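Local structure of phytase (Citrobacter braakii, 3ZHC) at residues 144-149 against 290-295. The protein is a phytase of the histidine phosphatase superfamily (branch 2), an alpha/beta protein built around a mixed central sheet. The protein carries 2 engineered substitutions. Residues are numbered along the deposited sequence; the frame is centred on the assembly and turned at random.
Sequences DPLFNP and TPLLDM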
loop_
_atom_site.group_PDB
_atom_site.type_symbol
_atom_site.label_atom_id
_atom_site.label_comp_id
_atom_site.label_asym_id
_atom_site.label_seq_id
_atom_site.Cartn_x
_atom_site.Cartn_y
_atom_site.Cartn_z
ATOM N N ASP B 144 -5.798 30.543 -15.121
ATOM C CA ASP B 144 -6.117 29.778 -16.323
ATOM C C ASP B 144 -7.140 28.701 -15.922
ATOM O O ASP B 144 -6.784 27.784 -15.190
ATOM C CB ASP B 144 -4.858 29.154 -16.934
ATOM C CG ASP B 144 -5.113 28.500 -18.302
ATOM O OD1 ASP B 144 -6.263 28.097 -18.608
ATOM O OD2 ASP B 144 -4.155 28.387 -19.069
ATOM N N PRO B 145 -8.413 28.806 -16.413
ATOM C CA PRO B 145 -9.481 27.845 -16.019
ATOM C C PRO B 145 -9.270 26.370 -16.429
ATOM O O PRO B 145 -9.925 25.500 -15.871
ATOM C CB PRO B 145 -10.741 28.421 -16.703
ATOM C CG PRO B 145 -10.231 29.239 -17.808
ATOM C CD PRO B 145 -8.921 29.797 -17.381
ATOM N N LEU B 146 -8.379 26.098 -17.390
ATOM C CA LEU B 146 -8.015 24.708 -17.755
ATOM C C LEU B 146 -7.476 23.940 -16.554
ATOM O O LEU B 146 -7.734 22.751 -16.410
ATOM C CB LEU B 146 -6.968 24.680 -18.882
ATOM C CG LEU B 146 -6.466 23.320 -19.396
ATOM C CD1 LEU B 146 -7.613 22.557 -20.032
ATOM C CD2 LEU B 146 -5.309 23.485 -20.379
ATOM N N PHE B 147 -6.725 24.650 -15.706
ATOM C CA PHE B 147 -6.118 24.089 -14.501
ATOM C C PHE B 147 -6.950 24.305 -13.238
ATOM O O PHE B 147 -6.806 23.547 -12.293
ATOM C CB PHE B 147 -4.715 24.678 -14.320
ATOM C CG PHE B 147 -3.821 24.431 -15.495
ATOM C CD1 PHE B 147 -3.077 23.251 -15.584
ATOM C CD2 PHE B 147 -3.727 25.371 -16.535
ATOM C CE1 PHE B 147 -2.232 23.008 -16.701
ATOM C CE2 PHE B 147 -2.896 25.140 -17.647
ATOM C CZ PHE B 147 -2.144 23.950 -17.726
ATOM N N ASN B 148 -7.813 25.341 -13.227
ATOM C CA ASN B 148 -8.642 25.694 -12.054
ATOM C C ASN B 148 -10.063 26.165 -12.464
ATOM O O ASN B 148 -10.386 27.357 -12.330
ATOM C CB ASN B 148 -7.958 26.814 -11.222
ATOM C CG ASN B 148 -6.545 26.464 -10.778
ATOM O OD1 ASN B 148 -6.344 25.603 -9.902
ATOM N ND2 ASN B 148 -5.525 27.157 -11.383
ATOM N N PRO B 149 -10.915 25.244 -12.960
ATOM C CA PRO B 149 -12.248 25.647 -13.439
ATOM C C PRO B 149 -13.240 26.097 -12.348
ATOM O O PRO B 149 -14.123 26.889 -12.639
ATOM C CB PRO B 149 -12.759 24.381 -14.135
ATOM C CG PRO B 149 -12.071 23.304 -13.475
ATOM C CD PRO B 149 -10.715 23.800 -13.122
ATOM N N THR B 290 -12.445 18.349 -15.518
ATOM C CA THR B 290 -13.251 18.423 -16.789
ATOM C C THR B 290 -12.528 19.104 -17.996
ATOM O O THR B 290 -12.457 18.483 -19.086
ATOM C CB THR B 290 -14.712 19.014 -16.545
ATOM O OG1 THR B 290 -15.499 18.045 -15.836
ATOM C CG2 THR B 290 -15.418 19.359 -17.849
ATOM N N PRO B 291 -11.997 20.345 -17.819
ATOM C CA PRO B 291 -11.260 20.994 -18.917
ATOM C C PRO B 291 -10.076 20.171 -19.442
ATOM O O PRO B 291 -9.911 20.068 -20.643
ATOM C CB PRO B 291 -10.771 22.290 -18.287
ATOM C CG PRO B 291 -11.701 22.563 -17.236
ATOM C CD PRO B 291 -12.107 21.252 -16.667
ATOM N N LEU B 292 -9.279 19.592 -18.547
ATOM C CA LEU B 292 -8.136 18.744 -18.960
ATOM C C LEU B 292 -8.610 17.459 -19.670
ATOM O O LEU B 292 -8.039 17.075 -20.695
ATOM C CB LEU B 292 -7.196 18.433 -17.780
ATOM C CG LEU B 292 -6.211 19.561 -17.444
ATOM C CD1 LEU B 292 -5.614 19.383 -16.045
ATOM C CD2 LEU B 292 -5.092 19.655 -18.504
ATOM N N LEU B 293 -9.649 16.817 -19.121
ATOM C CA LEU B 293 -10.282 15.649 -19.778
ATOM C C LEU B 293 -10.802 15.992 -21.191
ATOM O O LEU B 293 -10.617 15.199 -22.124
ATOM C CB LEU B 293 -11.400 15.072 -18.915
ATOM C CG LEU B 293 -10.907 14.375 -17.627
ATOM C CD1 LEU B 293 -12.046 14.125 -16.680
ATOM C CD2 LEU B 293 -10.175 13.086 -17.967
ATOM N N ASP B 294 -11.433 17.171 -21.337
ATOM C CA ASP B 294 -11.940 17.650 -22.662
ATOM C C ASP B 294 -10.810 17.883 -23.654
ATOM O O ASP B 294 -10.934 17.522 -24.828
ATOM C CB ASP B 294 -12.768 18.940 -22.522
ATOM C CG ASP B 294 -14.137 18.715 -21.856
ATOM O OD1 ASP B 294 -14.591 17.541 -21.670
ATOM O OD2 ASP B 294 -14.774 19.738 -21.520
ATOM N N MET B 295 -9.713 18.495 -23.171
ATOM C CA MET B 295 -8.483 18.718 -23.967
ATOM C C MET B 295 -7.869 17.393 -24.388
ATOM O O MET B 295 -7.568 17.199 -25.559
ATOM C CB MET B 295 -7.455 19.539 -23.161
ATOM C CG MET B 295 -6.145 19.951 -23.925
ATOM S SD MET B 295 -6.434 21.050 -25.350
ATOM C CE MET B 295 -6.948 22.544 -24.510
HETATM O O HOH W 1 -8.884 20.398 -15.686
#
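The pyrrolidine rings of P149 and P291 meet obliquely, CB of P149 lying 3.7 Å from CG of P291, while CG of P149 faces CD of P291. CB of D144 sits in plane at the edge of the F147 ring, and that ring packs on I321 of strand 318-323. D144 to L146 forms an Asx turn, D144 OD1 accepting from L146 N at 3.2 Å, with the donor above the carboxylate plane. R309 forms a salt bridge with OD1 and Y310 OH a hydrogen bond with OD2, which fixes the D144 carboxylate in the turn. The turn belongs to the loop between strand 134-135 and helix 159-169, where it lies against helix 282-301 of this histidine phosphatase fold.

L146 gives the largest share of the contact. With its CG anti to the backbone N (chi1 180°), CD1 is set against the backbone carbonyl of P291, 3.4 Å from its O. The same CD1 lies 3.6 Å from CB of P291. L292 comes across L146 at about a right angle, CD2 reaching CG of L146 at 4.0 Å, and M295 adds its CB more loosely at CD1. Behind them, L292 and M295 both also touch I321, so loop, helix and sheet share one apolar layer.

The helix is kinked here. P291 has no N-H to give, and the N of L292 makes no bond to the preceding turn. A water takes up that N-H instead and joins the two segments, which share no direct hydrogen bond: its oxygen is 3.0 Å from L292 N and 2.7 Å from L146 O.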